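PDB 3DWO: probable outer membrane protein from Pseudomonas aeruginosa, which probably carries long-chain fatty acids and other hydrophobic compounds across the outer membrane, passing them through the wall of its beta-barrel channel. Local coordinates for residues Y51-I56 with K431-S436; A91-W96 with M120-T125; S170-Q175 with R204-N209. One frame throughout, in Å; residues are numbered along the deposited sequence.

Interaction 1 of 3, residues Y51-I56 with K431-S436. With C8E ((hydroxyethyloxy)tri(ethyloxy)octane), chain E.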
loop_
_atom_site.group_PDB
_atom_site.type_symbol
_atom_site.label_atom_id
_atom_site.label_comp_id
_atom_site.label_asym_id
_atom_site.label_seq_id
_atom_site.Cartn_x
_atom_site.Cartn_y
_atom_site.Cartn_z
ATOM N N TYR A 51 9.014 10.353 -6.186
ATOM C CA TYR A 51 8.212 11.255 -5.391
ATOM C C TYR A 51 6.793 11.023 -5.872
ATOM O O TYR A 51 6.474 11.259 -7.041
ATOM C CB TYR A 51 8.603 12.714 -5.590
ATOM C CG TYR A 51 7.810 13.622 -4.686
ATOM C CD1 TYR A 51 6.638 14.235 -5.127
ATOM C CD2 TYR A 51 8.200 13.821 -3.364
ATOM C CE1 TYR A 51 5.873 15.024 -4.271
ATOM C CE2 TYR A 51 7.444 14.606 -2.497
ATOM C CZ TYR A 51 6.284 15.206 -2.955
ATOM O OH TYR A 51 5.539 15.989 -2.097
ATOM N N ALA A 52 5.954 10.531 -4.972
ATOM C CA ALA A 52 4.572 10.245 -5.305
ATOM C C ALA A 52 3.661 11.321 -4.758
ATOM O O ALA A 52 3.688 11.635 -3.568
ATOM C CB ALA A 52 4.174 8.895 -4.757
ATOM N N ASP A 53 2.864 11.887 -5.653
ATOM C CA ASP A 53 1.920 12.929 -5.311
ATOM C C ASP A 53 0.533 12.332 -5.471
ATOM O O ASP A 53 0.095 12.045 -6.585
ATOM C CB ASP A 53 2.109 14.126 -6.243
ATOM C CG ASP A 53 1.078 15.199 -6.017
ATOM O OD1 ASP A 53 0.776 15.489 -4.840
ATOM O OD2 ASP A 53 0.574 15.757 -7.014
ATOM N N ILE A 54 -0.146 12.140 -4.344
ATOM C CA ILE A 54 -1.472 11.540 -4.329
ATOM C C ILE A 54 -2.536 12.503 -3.820
ATOM O O ILE A 54 -2.398 13.100 -2.752
ATOM C CB ILE A 54 -1.486 10.268 -3.448
ATOM C CG1 ILE A 54 -0.326 9.346 -3.843
ATOM C CG2 ILE A 54 -2.814 9.550 -3.592
ATOM C CD1 ILE A 54 -0.309 8.935 -5.309
ATOM N N ASP A 55 -3.605 12.636 -4.596
ATOM C CA ASP A 55 -4.708 13.525 -4.269
ATOM C C ASP A 55 -5.910 12.683 -3.865
ATOM O O ASP A 55 -6.311 11.785 -4.604
ATOM C CB ASP A 55 -5.066 14.355 -5.496
ATOM C CG ASP A 55 -5.868 15.582 -5.153
ATOM O OD1 ASP A 55 -5.258 16.580 -4.711
ATOM O OD2 ASP A 55 -7.104 15.552 -5.317
ATOM N N ILE A 56 -6.493 12.978 -2.707
ATOM C CA ILE A 56 -7.656 12.230 -2.223
ATOM C C ILE A 56 -8.734 13.165 -1.685
ATOM O O ILE A 56 -8.453 14.035 -0.856
ATOM C CB ILE A 56 -7.278 11.268 -1.068
ATOM C CG1 ILE A 56 -6.174 10.312 -1.504
ATOM C CG2 ILE A 56 -8.509 10.490 -0.628
ATOM C CD1 ILE A 56 -5.559 9.521 -0.348
ATOM N N LYS A 431 -6.378 10.894 -7.392
ATOM C CA LYS A 431 -5.506 11.140 -8.526
ATOM C C LYS A 431 -4.091 10.887 -8.050
ATOM O O LYS A 431 -3.765 11.148 -6.893
ATOM C CB LYS A 431 -5.647 12.588 -8.999
ATOM C CG LYS A 431 -6.926 12.856 -9.765
ATOM C CD LYS A 431 -7.509 14.244 -9.497
ATOM C CE LYS A 431 -6.459 15.348 -9.546
ATOM N NZ LYS A 431 -5.793 15.530 -8.225
ATOM N N GLY A 432 -3.252 10.368 -8.934
ATOM C CA GLY A 432 -1.888 10.105 -8.544
ATOM C C GLY A 432 -0.895 10.378 -9.650
ATOM O O GLY A 432 -1.202 10.242 -10.835
ATOM N N GLN A 433 0.303 10.791 -9.260
ATOM C CA GLN A 433 1.348 11.033 -10.231
ATOM C C GLN A 433 2.675 10.781 -9.544
ATOM O O GLN A 433 2.826 11.054 -8.348
ATOM C CB GLN A 433 1.251 12.453 -10.793
ATOM C CG GLN A 433 1.706 13.569 -9.895
ATOM C CD GLN A 433 1.392 14.922 -10.507
ATOM O OE1 GLN A 433 1.464 15.093 -11.729
ATOM N NE2 GLN A 433 1.048 15.893 -9.665
ATOM N N VAL A 434 3.621 10.225 -10.295
ATOM C CA VAL A 434 4.935 9.901 -9.763
ATOM C C VAL A 434 6.054 10.447 -10.645
ATOM O O VAL A 434 5.986 10.385 -11.875
ATOM C CB VAL A 434 5.111 8.363 -9.632
ATOM C CG1 VAL A 434 6.455 8.037 -8.981
ATOM C CG2 VAL A 434 3.960 7.763 -8.821
ATOM N N PHE A 435 7.073 11.005 -10.003
ATOM C CA PHE A 435 8.240 11.529 -10.696
ATOM C C PHE A 435 9.348 10.593 -10.237
ATOM O O PHE A 435 9.512 10.366 -9.040
ATOM C CB PHE A 435 8.528 12.962 -10.258
ATOM C CG PHE A 435 7.369 13.894 -10.455
ATOM C CD1 PHE A 435 6.286 13.871 -9.580
ATOM C CD2 PHE A 435 7.336 14.761 -11.543
ATOM C CE1 PHE A 435 5.186 14.695 -9.786
ATOM C CE2 PHE A 435 6.241 15.590 -11.760
ATOM C CZ PHE A 435 5.161 15.558 -10.879
ATOM N N SER A 436 10.098 10.041 -11.184
ATOM C CA SER A 436 11.151 9.088 -10.855
ATOM C C SER A 436 12.499 9.466 -11.462
ATOM O O SER A 436 12.568 9.989 -12.574
ATOM C CB SER A 436 10.726 7.698 -11.341
ATOM O OG SER A 436 11.551 6.680 -10.805
HETATM C C1 C8E E . 4.816 7.041 3.526
HETATM C C2 C8E E . 3.612 6.814 2.740
HETATM C C3 C8E E . 3.687 5.667 1.839
HETATM C C4 C8E E . 4.033 6.168 0.521
HETATM C C5 C8E E . 3.171 5.506 -0.480
HETATM C C6 C8E E . 3.767 5.619 -1.793
HETATM C C7 C8E E . 2.665 5.154 -2.609
HETATM C C8 C8E E . 2.551 6.046 -3.769
HETATM O O9 C8E E . 1.934 5.763 -5.007
HETATM C C10 C8E E . 2.409 4.697 -5.802
HETATM C C11 C8E E . 1.517 4.702 -7.005
HETATM O O12 C8E E . 0.133 4.572 -6.622
HETATM C C13 C8E E . -0.832 4.908 -7.660
HETATM C C14 C8E E . -2.257 5.504 -7.433
HETATM O O15 C8E E . -2.707 6.643 -6.645
HETATM C C16 C8E E . -3.035 6.242 -5.298
HETATM C C17 C8E E . -4.499 5.821 -5.096
HETATM O O18 C8E E . -5.460 6.630 -4.389
HETATM C C19 C8E E . -5.497 6.329 -2.965
HETATM C C20 C8E E . -6.735 5.681 -2.245
HETATM O O21 C8E E . -6.665 4.301 -1.873
#

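Interaction 2 of 3, residues A91-W96 with M120-T125. With C8E ((hydroxyethyloxy)tri(ethyloxy)octane), chain E.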
loop_
_atom_site.group_PDB
_atom_site.type_symbol
_atom_site.label_atom_id
_atom_site.label_comp_id
_atom_site.label_asym_id
_atom_site.label_seq_id
_atom_site.Cartn_x
_atom_site.Cartn_y
_atom_site.Cartn_z
ATOM N N ALA A 91 -7.114 14.905 1.679
ATOM C CA ALA A 91 -6.515 13.867 2.513
ATOM C C ALA A 91 -5.280 13.204 1.905
ATOM O O ALA A 91 -4.710 12.276 2.493
ATOM C CB ALA A 91 -7.575 12.802 2.833
ATOM N N GLY A 92 -4.869 13.688 0.735
ATOM C CA GLY A 92 -3.710 13.148 0.049
ATOM C C GLY A 92 -2.375 13.525 0.669
ATOM O O GLY A 92 -2.318 14.158 1.728
ATOM N N PHE A 93 -1.294 13.153 -0.013
ATOM C CA PHE A 93 0.053 13.425 0.469
ATOM C C PHE A 93 1.067 13.467 -0.666
ATOM O O PHE A 93 0.744 13.262 -1.834
ATOM C CB PHE A 93 0.494 12.314 1.420
ATOM C CG PHE A 93 0.450 10.943 0.794
ATOM C CD1 PHE A 93 -0.751 10.237 0.710
ATOM C CD2 PHE A 93 1.592 10.381 0.231
ATOM C CE1 PHE A 93 -0.813 8.991 0.073
ATOM C CE2 PHE A 93 1.543 9.139 -0.407
ATOM C CZ PHE A 93 0.336 8.443 -0.486
ATOM N N GLY A 94 2.307 13.728 -0.274
ATOM C CA GLY A 94 3.435 13.753 -1.177
ATOM C C GLY A 94 4.456 12.965 -0.379
ATOM O O GLY A 94 4.609 13.212 0.820
ATOM N N ALA A 95 5.136 12.009 -1.001
ATOM C CA ALA A 95 6.124 11.217 -0.276
ATOM C C ALA A 95 7.306 10.794 -1.135
ATOM O O ALA A 95 7.195 10.661 -2.351
ATOM C CB ALA A 95 5.459 9.984 0.322
ATOM N N TRP A 96 8.447 10.590 -0.487
ATOM C CA TRP A 96 9.644 10.148 -1.183
ATOM C C TRP A 96 9.777 8.647 -0.978
ATOM O O TRP A 96 9.533 8.147 0.116
ATOM C CB TRP A 96 10.889 10.840 -0.625
ATOM C CG TRP A 96 10.917 12.305 -0.873
ATOM C CD1 TRP A 96 10.455 13.286 -0.050
ATOM C CD2 TRP A 96 11.380 12.957 -2.058
ATOM N NE1 TRP A 96 10.598 14.516 -0.651
ATOM C CE2 TRP A 96 11.164 14.341 -1.885
ATOM C CE3 TRP A 96 11.955 12.503 -3.254
ATOM C CZ2 TRP A 96 11.503 15.280 -2.866
ATOM C CZ3 TRP A 96 12.294 13.436 -4.230
ATOM C CH2 TRP A 96 12.065 14.809 -4.029
ATOM N N MET A 120 4.970 -1.898 0.655
ATOM C CA MET A 120 3.698 -1.349 1.093
ATOM C C MET A 120 3.771 0.111 1.500
ATOM O O MET A 120 4.756 0.563 2.094
ATOM C CB MET A 120 3.176 -2.188 2.263
ATOM C CG MET A 120 1.764 -2.703 2.072
ATOM S SD MET A 120 1.530 -4.360 2.750
ATOM C CE MET A 120 1.858 -4.033 4.522
ATOM N N GLY A 121 2.713 0.844 1.181
ATOM C CA GLY A 121 2.671 2.250 1.522
ATOM C C GLY A 121 1.379 2.938 1.129
ATOM O O GLY A 121 0.919 2.815 -0.006
ATOM N N MET A 122 0.782 3.651 2.078
ATOM C CA MET A 122 -0.440 4.402 1.821
ATOM C C MET A 122 -0.625 5.402 2.941
ATOM O O MET A 122 -0.097 5.231 4.042
ATOM C CB MET A 122 -1.664 3.489 1.720
ATOM C CG MET A 122 -2.976 4.226 1.407
ATOM S SD MET A 122 -2.922 5.512 0.098
ATOM C CE MET A 122 -2.237 4.579 -1.281
ATOM N N ARG A 123 -1.374 6.454 2.660
ATOM C CA ARG A 123 -1.576 7.480 3.656
ATOM C C ARG A 123 -2.810 8.298 3.317
ATOM O O ARG A 123 -3.051 8.609 2.157
ATOM C CB ARG A 123 -0.335 8.376 3.689
ATOM C CG ARG A 123 -0.376 9.530 4.675
ATOM C CD ARG A 123 0.942 10.298 4.614
ATOM N NE ARG A 123 1.192 11.126 5.795
ATOM C CZ ARG A 123 0.531 12.235 6.095
ATOM N NH1 ARG A 123 -0.443 12.668 5.300
ATOM N NH2 ARG A 123 0.851 12.916 7.187
ATOM N N SER A 124 -3.605 8.610 4.331
ATOM C CA SER A 124 -4.778 9.437 4.140
ATOM C C SER A 124 -5.020 10.129 5.469
ATOM O O SER A 124 -5.050 9.483 6.512
ATOM C CB SER A 124 -6.002 8.596 3.705
ATOM O OG SER A 124 -6.325 7.570 4.635
ATOM N N THR A 125 -5.159 11.453 5.433
ATOM C CA THR A 125 -5.390 12.223 6.646
ATOM C C THR A 125 -6.557 13.182 6.446
ATOM O O THR A 125 -6.434 14.191 5.753
ATOM C CB THR A 125 -4.121 13.022 7.058
ATOM O OG1 THR A 125 -3.737 13.916 6.005
ATOM C CG2 THR A 125 -2.969 12.077 7.343
HETATM C C1 C8E E . 4.816 7.041 3.526
HETATM C C2 C8E E . 3.612 6.814 2.740
HETATM C C3 C8E E . 3.687 5.667 1.839
HETATM C C4 C8E E . 4.033 6.168 0.521
HETATM C C5 C8E E . 3.171 5.506 -0.480
HETATM C C6 C8E E . 3.767 5.619 -1.793
HETATM C C7 C8E E . 2.665 5.154 -2.609
HETATM C C8 C8E E . 2.551 6.046 -3.769
HETATM O O9 C8E E . 1.934 5.763 -5.007
HETATM C C10 C8E E . 2.409 4.697 -5.802
HETATM C C11 C8E E . 1.517 4.702 -7.005
HETATM O O12 C8E E . 0.133 4.572 -6.622
HETATM C C13 C8E E . -0.832 4.908 -7.660
HETATM C C14 C8E E . -2.257 5.504 -7.433
HETATM O O15 C8E E . -2.707 6.643 -6.645
HETATM C C16 C8E E . -3.035 6.242 -5.298
HETATM C C17 C8E E . -4.499 5.821 -5.096
HETATM O O18 C8E E . -5.460 6.630 -4.389
HETATM C C19 C8E E . -5.497 6.329 -2.965
HETATM C C20 C8E E . -6.735 5.681 -2.245
HETATM O O21 C8E E . -6.665 4.301 -1.873
HETATM O O HOH W 1 -3.782 15.717 3.607
#

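Interaction 3 of 3, residues S170-Q175 with R204-N209. With C8E ((hydroxyethyloxy)tri(ethyloxy)octane), chain D.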
loop_
_atom_site.group_PDB
_atom_site.type_symbol
_atom_site.label_atom_id
_atom_site.label_comp_id
_atom_site.label_asym_id
_atom_site.label_seq_id
_atom_site.Cartn_x
_atom_site.Cartn_y
_atom_site.Cartn_z
ATOM N N SER A 170 5.477 -0.321 9.627
ATOM C CA SER A 170 5.014 0.559 10.692
ATOM C C SER A 170 3.615 0.963 10.257
ATOM O O SER A 170 3.373 1.193 9.076
ATOM C CB SER A 170 5.898 1.799 10.820
ATOM O OG SER A 170 5.620 2.714 9.785
ATOM N N GLY A 171 2.691 1.026 11.204
ATOM C CA GLY A 171 1.332 1.389 10.867
ATOM C C GLY A 171 0.700 2.272 11.919
ATOM O O GLY A 171 1.004 2.164 13.108
ATOM N N PHE A 172 -0.175 3.163 11.472
ATOM C CA PHE A 172 -0.869 4.063 12.372
ATOM C C PHE A 172 -2.304 4.289 11.902
ATOM O O PHE A 172 -2.558 4.468 10.709
ATOM C CB PHE A 172 -0.162 5.416 12.448
ATOM C CG PHE A 172 -0.829 6.379 13.391
ATOM C CD1 PHE A 172 -0.538 6.349 14.756
ATOM C CD2 PHE A 172 -1.803 7.261 12.930
ATOM C CE1 PHE A 172 -1.213 7.183 15.649
ATOM C CE2 PHE A 172 -2.481 8.098 13.811
ATOM C CZ PHE A 172 -2.187 8.060 15.173
ATOM N N VAL A 173 -3.235 4.278 12.851
ATOM C CA VAL A 173 -4.642 4.500 12.559
ATOM C C VAL A 173 -5.278 5.303 13.686
ATOM O O VAL A 173 -5.084 4.999 14.866
ATOM C CB VAL A 173 -5.421 3.154 12.413
ATOM C CG1 VAL A 173 -6.885 3.350 12.786
ATOM C CG2 VAL A 173 -5.345 2.653 10.970
ATOM N N SER A 174 -6.013 6.347 13.323
ATOM C CA SER A 174 -6.711 7.145 14.319
ATOM C C SER A 174 -8.146 7.206 13.813
ATOM O O SER A 174 -8.388 7.150 12.608
ATOM C CB SER A 174 -6.107 8.552 14.463
ATOM O OG SER A 174 -6.348 9.347 13.321
ATOM N N GLN A 175 -9.095 7.311 14.730
ATOM C CA GLN A 175 -10.496 7.321 14.352
ATOM C C GLN A 175 -11.266 7.806 15.568
ATOM O O GLN A 175 -10.861 7.555 16.704
ATOM C CB GLN A 175 -10.898 5.885 13.973
ATOM C CG GLN A 175 -12.370 5.607 13.753
ATOM C CD GLN A 175 -12.597 4.172 13.301
ATOM O OE1 GLN A 175 -11.676 3.358 13.323
ATOM N NE2 GLN A 175 -13.820 3.855 12.896
ATOM N N ARG A 204 -6.281 6.083 18.868
ATOM C CA ARG A 204 -5.013 6.090 18.133
ATOM C C ARG A 204 -4.278 4.767 18.294
ATOM O O ARG A 204 -4.034 4.318 19.410
ATOM C CB ARG A 204 -4.112 7.231 18.629
ATOM C CG ARG A 204 -4.717 8.621 18.422
ATOM C CD ARG A 204 -3.765 9.751 18.825
ATOM N NE ARG A 204 -3.524 9.803 20.265
ATOM C CZ ARG A 204 -3.002 10.852 20.900
ATOM N NH1 ARG A 204 -2.669 11.944 20.218
ATOM N NH2 ARG A 204 -2.815 10.815 22.218
ATOM N N VAL A 205 -3.915 4.151 17.174
ATOM C CA VAL A 205 -3.207 2.877 17.206
ATOM C C VAL A 205 -1.882 3.010 16.463
ATOM O O VAL A 205 -1.847 3.410 15.298
ATOM C CB VAL A 205 -4.049 1.750 16.542
ATOM C CG1 VAL A 205 -3.392 0.396 16.775
ATOM C CG2 VAL A 205 -5.464 1.766 17.098
ATOM N N LYS A 206 -0.794 2.676 17.149
ATOM C CA LYS A 206 0.545 2.760 16.572
ATOM C C LYS A 206 1.217 1.406 16.758
ATOM O O LYS A 206 1.461 0.974 17.884
ATOM C CB LYS A 206 1.352 3.854 17.278
ATOM C CG LYS A 206 2.803 3.915 16.852
ATOM C CD LYS A 206 2.989 4.767 15.615
ATOM C CE LYS A 206 3.028 6.246 15.982
ATOM N NZ LYS A 206 4.225 6.578 16.819
ATOM N N VAL A 207 1.520 0.740 15.651
ATOM C CA VAL A 207 2.125 -0.582 15.707
ATOM C C VAL A 207 3.237 -0.739 14.684
ATOM O O VAL A 207 3.290 -0.009 13.694
ATOM C CB VAL A 207 1.052 -1.670 15.477
ATOM C CG1 VAL A 207 0.054 -1.667 16.644
ATOM C CG2 VAL A 207 0.302 -1.402 14.162
ATOM N N ASP A 208 4.118 -1.707 14.929
ATOM C CA ASP A 208 5.260 -1.964 14.060
ATOM C C ASP A 208 5.629 -3.442 14.128
ATOM O O ASP A 208 5.250 -4.139 15.069
ATOM C CB ASP A 208 6.469 -1.148 14.534
ATOM C CG ASP A 208 6.174 0.340 14.632
ATOM O OD1 ASP A 208 6.273 1.037 13.599
ATOM O OD2 ASP A 208 5.837 0.819 15.742
ATOM N N ASN A 209 6.377 -3.909 13.134
ATOM C CA ASN A 209 6.822 -5.296 13.107
ATOM C C ASN A 209 7.893 -5.560 12.059
ATOM O O ASN A 209 7.911 -4.946 10.992
ATOM C CB ASN A 209 5.655 -6.258 12.851
ATOM C CG ASN A 209 6.080 -7.718 12.953
ATOM O OD1 ASN A 209 6.551 -8.155 13.998
ATOM N ND2 ASN A 209 5.925 -8.472 11.866
HETATM C C1 C8E D . -10.542 -0.279 2.174
HETATM C C2 C8E D . -9.903 0.123 3.422
HETATM C C3 C8E D . -8.955 -0.835 3.976
HETATM C C4 C8E D . -8.360 -0.217 5.148
HETATM C C5 C8E D . -7.075 -0.897 5.448
HETATM C C6 C8E D . -6.244 -0.052 6.285
HETATM C C7 C8E D . -5.375 -1.057 6.872
HETATM C C8 C8E D . -3.997 -0.519 6.961
HETATM O O9 C8E D . -3.149 -0.524 8.101
HETATM C C10 C8E D . -3.573 0.150 9.270
HETATM C C11 C8E D . -2.478 -0.049 10.272
HETATM O O12 C8E D . -2.777 -1.159 11.136
HETATM C C13 C8E D . -3.036 -0.826 12.534
HETATM C C14 C8E D . -4.401 -0.366 13.137
HETATM O O15 C8E D . -5.166 -0.843 14.285
HETATM C C16 C8E D . -6.101 -1.880 13.922
HETATM C C17 C8E D . -7.501 -1.374 13.524
HETATM O O18 C8E D . -7.983 -0.048 13.830
HETATM C C19 C8E D . -8.674 0.035 15.105
HETATM C C20 C8E D . -10.149 0.565 15.252
HETATM O O21 C8E D . -10.365 1.951 15.559
#

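Interaction 1 of 3, residues Y51-I56 with K431-S436
Strands 44-63 and 423-441, the first and last of the FadL-type barrel, meet here and close it. Segments 51-56 and 431-436 run antiparallel (174°), held by six backbone hydrogen bonds within the pairs Tyr-51 with Phe-435, Asp-53 with Gln-433 and Asp-55 with Lys-431. The side chains of these pairs stand on the outer face. Gln-433 starts from the crowded rotamer, CG between backbone N and carbonyl carbon (chi1 75°), then runs extended alongside Asp-53. Its amide NH2 reaches the Asp-53 carboxylate, while the amide oxygen OE1 is hydrogen-bonded to Tyr-401 OH, so the amide is held at both its atoms. Lys-431 instead curls through three bends to bring NZ 3.2 Å from Asp-55 OD2, a salt bridge between neighbouring strands. Small or apolar residues line the lumenal face, as suits a channel for hydrophobic compounds, and a C8E detergent lies along them: Ala-52 CB meets C8 at 3.4 Å. Ile-54 CD1 reaches over the bare CA of Gly-432, at 3.8 Å. Farther along, Val-434 packs on Trp-13 of helix 10-14 inside the barrel. Gln-433 NE2 donates to the anti lone pair of Asp-53 OD2 at 2.7 Å, with that oxygen almost in the amide plane.

Interaction 2 of 3, residues A91-W96 with M120-T125
Segments 91-96 and 120-125 of neighbouring barrel strands draw apart along their length, and the octyl tail of a bound C8E lies beside the place where they separate. At the closed end Thr-125 N donates to Ala-91 O (3.1 Å), meeting a lone pair of the carbonyl in its plane. This is the one direct hydrogen bond between the segments. A water extends the link, donating to Gly-92 O and also hydrogen-bonded to Thr-125 OG1. From there the strands part: the CA atoms of Ala-91 and Thr-125 are 4.6 Å apart, those of Phe-93 and Arg-123 already 6.9 Å.

Phe-93 reaches across where the strands part. Its side chain sets out toward strand 110-125, and CG takes the crowded position between backbone N and carbonyl carbon (chi1 57°), laying the ring against Arg-123. Arg-123 CB sits over one face, 3.8 Å from the ring centroid, a CH-pi contact offset toward the rim; the chain runs extended from CG to NE, so CD packs near Phe-93 CB. Met-122 bends at chi2 and chi3 to bring SD to the ring edge, 4.1 Å from Phe-93 CE1, a Met-aromatic contact.

In FadL proteins an inward kink of the third barrel strand makes a lateral opening through which hydrophobic substrates are thought to leave; strand 110-125 is third here, and the separation is consistent with that opening. Gly-121, paired by backbone with Phe-3, has no side chain to block the tail, and its carbonyl carbon C comes within 3.5 Å of C8E C5. On the neighbouring strand Phe-93 CE2 meets the same C5 at 4.0 Å.

Interaction 3 of 3, residues S170-Q175 with R204-N209
Four backbone hydrogen bonds join segments 170-175 and 204-209, reciprocal within Gly-171 with Val-207 and within Val-173 with Val-205. The shortest runs from Val-205 N to Val-173 O (2.7 Å), nearly along the C=O axis. Farther along, Gln-175, extended beyond CG, accepts a hydrogen bond at OE1 from the terminal hydroxyl O21 of a C8E (2.9 Å). Arg-372 NH2 grips the same oxygen, while Gln-175 NE2 donates to Asp-134 O, so the amide is held at both atoms. The strands are antiparallel neighbours (175°) in the wall of the FadL-type barrel. Their lumenal face carries valines, compact and apolar as suits a channel for hydrophobic compounds; the ether part of C8E runs over them, O15 lying 3.3 Å from Val-205 CG1 and C10 3.5 Å from Val-173 CG2. Gly-171, on the same strand as Val-173, has no side chain; a CB there would be crowded by C11 of the C8E. On the outer face Phe-172, its CG anti to the backbone N, leans across to the partner strand. Lys-206 bends at three torsions and crosses the ring obliquely, its CE 3.8 Å from Phe-172 CD1. Arg-204 lies alongside, CB 4.0 Å from Phe-172 CZ; its end leads away, and NH2 is hydrogen-bonded to Asn-245 OD1 of strand 226-248.

Interactions 1 and 2 adjoin, their centres 9 Å apart, because strands 44-63 and 93-105 are neighbours in the barrel wall. Backbone contacts such as Ile-54 N to Phe-93 O, 2.9 Å and probably a hydrogen bond, join them, and the Tyr-51 ring meets Trp-96 edge-to-face. One C8E touches both: its ether chain follows the lumenal face of interaction 1, while its octyl tail lies where the strands of interaction 2 part. Interaction 3, centred about 14 Å from interaction 2 and 23 Å from interaction 1, lines another part of the lumen and binds a different C8E. Arg-372 bonds to both 2 and 3: its backbone O accepts from Ser-124 OG, and its NH2 donates to Gln-175 OE1.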